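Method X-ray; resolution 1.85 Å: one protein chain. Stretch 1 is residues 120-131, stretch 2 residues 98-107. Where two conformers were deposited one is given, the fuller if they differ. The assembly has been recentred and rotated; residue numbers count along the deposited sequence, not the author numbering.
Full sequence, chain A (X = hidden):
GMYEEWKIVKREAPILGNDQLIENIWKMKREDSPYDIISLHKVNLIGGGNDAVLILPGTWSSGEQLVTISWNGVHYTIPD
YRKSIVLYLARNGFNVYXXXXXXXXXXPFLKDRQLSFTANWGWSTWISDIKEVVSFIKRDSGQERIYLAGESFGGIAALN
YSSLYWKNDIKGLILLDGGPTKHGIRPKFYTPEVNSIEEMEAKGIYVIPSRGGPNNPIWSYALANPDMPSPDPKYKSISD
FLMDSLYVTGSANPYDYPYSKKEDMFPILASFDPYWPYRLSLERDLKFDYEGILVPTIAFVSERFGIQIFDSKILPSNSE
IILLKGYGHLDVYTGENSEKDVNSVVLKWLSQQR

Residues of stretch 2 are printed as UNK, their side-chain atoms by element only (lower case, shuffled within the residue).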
# COMPACT_ATOMS: atom_id res chain seq x y z
N ASN A 120 3.50 -7.32 -19.12
CA ASN A 120 4.86 -6.94 -18.70
C ASN A 120 4.86 -5.90 -17.58
O ASN A 120 5.73 -5.03 -17.51
CB ASN A 120 5.67 -6.44 -19.91
CG ASN A 120 5.79 -7.48 -20.96
OD1 ASN A 120 6.51 -8.45 -20.77
ND2 ASN A 120 5.09 -7.32 -22.07
N TRP A 121 3.84 -5.97 -16.73
CA TRP A 121 3.84 -5.19 -15.48
C TRP A 121 4.52 -5.99 -14.37
O TRP A 121 3.86 -6.46 -13.45
CB TRP A 121 2.41 -4.83 -15.11
CG TRP A 121 1.83 -3.71 -15.93
CD1 TRP A 121 2.33 -3.17 -17.08
CD2 TRP A 121 0.59 -3.05 -15.68
NE1 TRP A 121 1.49 -2.18 -17.53
CE2 TRP A 121 0.42 -2.10 -16.69
CE3 TRP A 121 -0.37 -3.16 -14.67
CZ2 TRP A 121 -0.67 -1.24 -16.72
CZ3 TRP A 121 -1.47 -2.32 -14.71
CH2 TRP A 121 -1.61 -1.37 -15.72
N GLY A 122 5.83 -6.12 -14.51
CA GLY A 122 6.70 -6.84 -13.59
C GLY A 122 7.56 -5.90 -12.79
O GLY A 122 7.31 -4.71 -12.73
N TRP A 123 8.62 -6.44 -12.22
CA TRP A 123 9.51 -5.70 -11.34
C TRP A 123 10.28 -4.58 -12.01
O TRP A 123 10.45 -3.51 -11.44
CB TRP A 123 10.47 -6.68 -10.62
CG TRP A 123 9.82 -7.30 -9.49
CD1 TRP A 123 9.42 -8.62 -9.35
CD2 TRP A 123 9.34 -6.62 -8.34
NE1 TRP A 123 8.79 -8.79 -8.16
CE2 TRP A 123 8.72 -7.57 -7.52
CE3 TRP A 123 9.43 -5.30 -7.89
CZ2 TRP A 123 8.18 -7.24 -6.27
CZ3 TRP A 123 8.86 -4.97 -6.68
CH2 TRP A 123 8.27 -5.93 -5.87
N SER A 124 10.78 -4.79 -13.22
CA SER A 124 11.50 -3.68 -13.87
C SER A 124 10.54 -2.51 -14.14
O SER A 124 10.91 -1.34 -13.99
CB SER A 124 12.29 -4.14 -15.11
OG SER A 124 11.44 -4.61 -16.09
N THR A 125 9.30 -2.80 -14.49
CA THR A 125 8.31 -1.74 -14.68
C THR A 125 8.03 -0.99 -13.38
O THR A 125 8.10 0.23 -13.35
CB THR A 125 7.00 -2.31 -15.31
OG1 THR A 125 7.31 -2.83 -16.60
CG2 THR A 125 5.90 -1.23 -15.41
N TRP A 126 7.70 -1.72 -12.33
CA TRP A 126 7.37 -1.14 -11.03
C TRP A 126 8.56 -0.35 -10.48
O TRP A 126 8.37 0.74 -9.99
CB TRP A 126 6.92 -2.24 -10.03
CG TRP A 126 5.45 -2.22 -9.70
CD1 TRP A 126 4.89 -2.13 -8.44
CD2 TRP A 126 4.35 -2.24 -10.62
NE1 TRP A 126 3.51 -2.11 -8.55
CE2 TRP A 126 3.16 -2.20 -9.86
CE3 TRP A 126 4.25 -2.32 -12.02
CZ2 TRP A 126 1.90 -2.20 -10.43
CZ3 TRP A 126 2.99 -2.30 -12.59
CH2 TRP A 126 1.85 -2.27 -11.81
N ILE A 127 9.75 -0.95 -10.54
CA ILE A 127 10.98 -0.29 -10.09
C ILE A 127 11.24 1.00 -10.89
O ILE A 127 11.52 2.04 -10.29
CB ILE A 127 12.17 -1.24 -10.01
CG1 ILE A 127 11.93 -2.24 -8.86
CG2 ILE A 127 13.49 -0.43 -9.77
CD1 ILE A 127 12.91 -3.36 -8.81
N SER A 128 11.00 0.97 -12.21
CA SER A 128 11.20 2.16 -13.03
C SER A 128 10.23 3.28 -12.62
O SER A 128 10.59 4.46 -12.62
CB SER A 128 11.10 1.85 -14.53
OG SER A 128 9.75 1.63 -14.96
N ASP A 129 9.02 2.91 -12.24
CA ASP A 129 8.01 3.87 -11.85
C ASP A 129 8.36 4.48 -10.49
O ASP A 129 8.23 5.68 -10.29
CB ASP A 129 6.64 3.20 -11.77
CG ASP A 129 6.09 2.77 -13.13
OD1 ASP A 129 6.61 3.22 -14.14
OD2 ASP A 129 5.11 1.98 -13.20
N ILE A 130 8.76 3.64 -9.53
CA ILE A 130 9.21 4.15 -8.26
C ILE A 130 10.42 5.13 -8.46
O ILE A 130 10.50 6.17 -7.81
CB ILE A 130 9.57 3.01 -7.29
CG1 ILE A 130 8.31 2.12 -7.00
CG2 ILE A 130 10.09 3.58 -5.97
CD1 ILE A 130 8.62 0.74 -6.29
N LYS A 131 11.37 4.76 -9.33
CA LYS A 131 12.51 5.62 -9.64
C LYS A 131 12.12 7.03 -10.15
O LYS A 131 12.70 8.06 -9.72
CB LYS A 131 13.48 4.92 -10.61
CG LYS A 131 14.66 5.79 -11.12
CD LYS A 131 15.56 6.46 -10.06
CE LYS A 131 16.86 5.76 -9.83
NZ LYS A 131 17.73 6.53 -8.88
N UNK A 98 3.29 9.58 -1.91
CA UNK A 98 2.85 8.23 -2.16
C UNK A 98 2.39 8.11 -3.63
O UNK A 98 1.84 9.03 -4.19
c UNK A 98 0.52 8.69 -1.11
c UNK A 98 1.78 7.75 -1.13
o UNK A 98 1.42 6.38 -1.39
N UNK A 99 2.61 6.93 -4.18
CA UNK A 99 2.51 6.63 -5.62
C UNK A 99 1.25 5.83 -5.94
O UNK A 99 0.85 4.93 -5.17
c UNK A 99 5.05 4.80 -8.18
c UNK A 99 3.77 5.82 -6.05
c UNK A 99 3.95 4.54 -5.21
c UNK A 99 3.73 5.50 -7.55
N UNK A 100 0.60 6.24 -7.04
CA UNK A 100 -0.43 5.50 -7.70
C UNK A 100 0.26 4.68 -8.80
O UNK A 100 0.85 5.23 -9.74
o UNK A 100 -2.59 8.36 -7.63
c UNK A 100 -1.48 6.36 -8.32
o UNK A 100 -2.52 6.71 -6.22
c UNK A 100 -2.22 7.21 -7.32
N UNK A 101 0.26 3.37 -8.63
CA UNK A 101 0.83 2.47 -9.60
C UNK A 101 -0.07 2.46 -10.83
O UNK A 101 -1.19 2.95 -10.78
c UNK A 101 3.71 0.97 -6.57
c UNK A 101 1.77 -0.05 -5.59
o UNK A 101 3.78 0.03 -4.33
c UNK A 101 3.10 0.32 -5.50
c UNK A 101 0.84 1.06 -9.08
c UNK A 101 1.63 0.84 -7.82
c UNK A 101 2.97 1.21 -7.73
c UNK A 101 1.04 0.21 -6.73
N UNK A 102 0.40 1.82 -11.90
CA UNK A 102 -0.37 1.73 -13.15
C UNK A 102 -1.74 1.08 -12.97
O UNK A 102 -2.69 1.34 -13.75
c UNK A 102 4.64 1.57 -16.79
n UNK A 102 5.87 2.03 -16.69
c UNK A 102 1.79 1.71 -14.52
n UNK A 102 4.19 1.21 -17.97
n UNK A 102 3.90 1.51 -15.68
c UNK A 102 0.46 1.02 -14.23
c UNK A 102 2.52 1.04 -15.62
N UNK A 103 -1.83 0.20 -11.98
CA UNK A 103 -3.08 -0.48 -11.58
C UNK A 103 -4.18 0.51 -11.24
O UNK A 103 -5.36 0.22 -11.39
o UNK A 103 -2.06 -0.69 -9.39
c UNK A 103 -2.12 -2.70 -10.85
c UNK A 103 -2.81 -1.43 -10.38
N UNK A 104 -3.79 1.74 -10.86
CA UNK A 104 -4.74 2.75 -10.53
C UNK A 104 -5.43 3.40 -11.73
O UNK A 104 -6.30 4.24 -11.54
c UNK A 104 -6.79 4.93 -7.47
c UNK A 104 -5.11 4.59 -8.85
c UNK A 104 -4.12 3.82 -9.66
n UNK A 104 -6.28 6.11 -7.78
n UNK A 104 -6.10 3.98 -8.09
c UNK A 104 -5.23 5.92 -8.64
N UNK A 105 -5.07 2.96 -12.94
CA UNK A 105 -5.63 3.50 -14.18
C UNK A 105 -6.34 2.43 -15.00
O UNK A 105 -6.89 2.73 -16.08
c UNK A 105 -4.53 7.67 -13.66
c UNK A 105 -4.52 4.19 -14.99
c UNK A 105 -2.75 6.49 -12.60
c UNK A 105 -4.10 5.43 -14.25
c UNK A 105 -4.82 6.58 -14.40
c UNK A 105 -3.03 5.41 -13.35
o UNK A 105 -3.24 8.79 -12.10
c UNK A 105 -3.49 7.63 -12.79
N UNK A 106 -6.45 1.22 -14.45
CA UNK A 106 -7.15 0.10 -15.16
C UNK A 106 -8.70 0.18 -14.98
O UNK A 106 -9.20 0.26 -13.86
c UNK A 106 -7.35 -2.51 -15.30
c UNK A 106 -5.08 -1.35 -14.89
c UNK A 106 -6.59 -1.27 -14.65
N UNK A 107 -9.47 0.19 -16.09
CA UNK A 107 -10.90 0.19 -15.91
C UNK A 107 -11.39 -1.11 -15.26
O UNK A 107 -10.88 -2.20 -15.53
c UNK A 107 -11.45 0.28 -17.34
c UNK A 107 -10.30 0.65 -18.18
c UNK A 107 -9.10 0.14 -17.50
O HOH W 1 3.32 1.10 -11.41

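Position 98 carries three side-chain atoms, a carbon bearing one oxygen and one carbon, and nothing of the helix stretch lies near it; the fork with one oxygen is Thr 98, whose hydroxyl is satisfied elsewhere in the structure. Position 99 has four carbons, forked at the first, with one arm two carbons long. The end of that long arm reaches Asp 129 and Ile 130. This is Ile 99: its CA-to-CB bond points toward stretch 1, and with chi1 and chi2 both t the extended arm brings CD1 against Asp 129 and Ile 130. CD1 of Ile 99 is 3.9 Å from O of Asp 129 and 4.4 Å from CG1 of Ile 130.

Position 100 holds two carbons, the second carrying two oxygens, and is out of reach of the helix: Asp 100, the alternate strand residue facing elsewhere. Position 101 shows one carbon and then a six-carbon ring bearing an oxygen, lying beside the indole of Trp 126. That makes it Tyr 101. NE1 of Trp 126 sits over one face of its ring, 3.5 Å from CD1 of Tyr 101; the planes meet at 31°, an oblique pairing.

Position 102 is the longest side chain here: three carbons, a nitrogen, then a carbon carrying two more nitrogens. Its first carbon rests on Trp 121, and its tip lies beside Thr 125 and Asp 129. Only arginine fits, so this is Arg 102. Chi2 and chi3 are both t, and the extended chain carries the guanidinium to the acid. Position 103 has one carbon bearing an oxygen and a carbon, and its branch carbon lies near both Trp 121 and Trp 126. As Thr 103, it places CG2 3.9 Å from CZ3 of Trp 121 and at the edge of the Trp 126 ring.

At position 104, one carbon leads to a five-membered ring of three carbons and two nitrogens, touching nothing on the helix stretch: His 104, both ring nitrogens hydrogen-bonded elsewhere in the structure. Position 105 has one carbon and then a six-carbon ring bearing one oxygen, with no contact to stretch 1; it is Tyr 105, and its end leads away. Position 106 carries three carbons forked at the first, one of them against the Trp 121 rim. In Val 106 that methyl, CG2, is 3.6 Å from CH2 of Trp 121. Position 107 has three carbons closing a ring onto its own backbone nitrogen, without contact: Pro 107.

The contact works by fixing one charged pair among apolar surfaces. Arg 102 NE donates to Asp 129 OD2 at 2.8 Å and Arg 102 NH2 to Asp 129 OD1 at 2.9 Å, both nearly straight, a two-pronged salt bridge. The same arginine is held by carbon: its CB lies over the six-membered ring of Trp 121, 3.7 Å from the centroid, while CG2 of Thr 125 covers one guanidinium face, 3.4 Å from CZ of Arg 102. Water 1 accepts from Arg 102 N and donates to Asp 129 OD2, tying the backbone to the same carboxylate. The rule to read is an extended arginine, packed along its length and paired at its end.

Stretch 2 98-107: TIDYRTHYVP
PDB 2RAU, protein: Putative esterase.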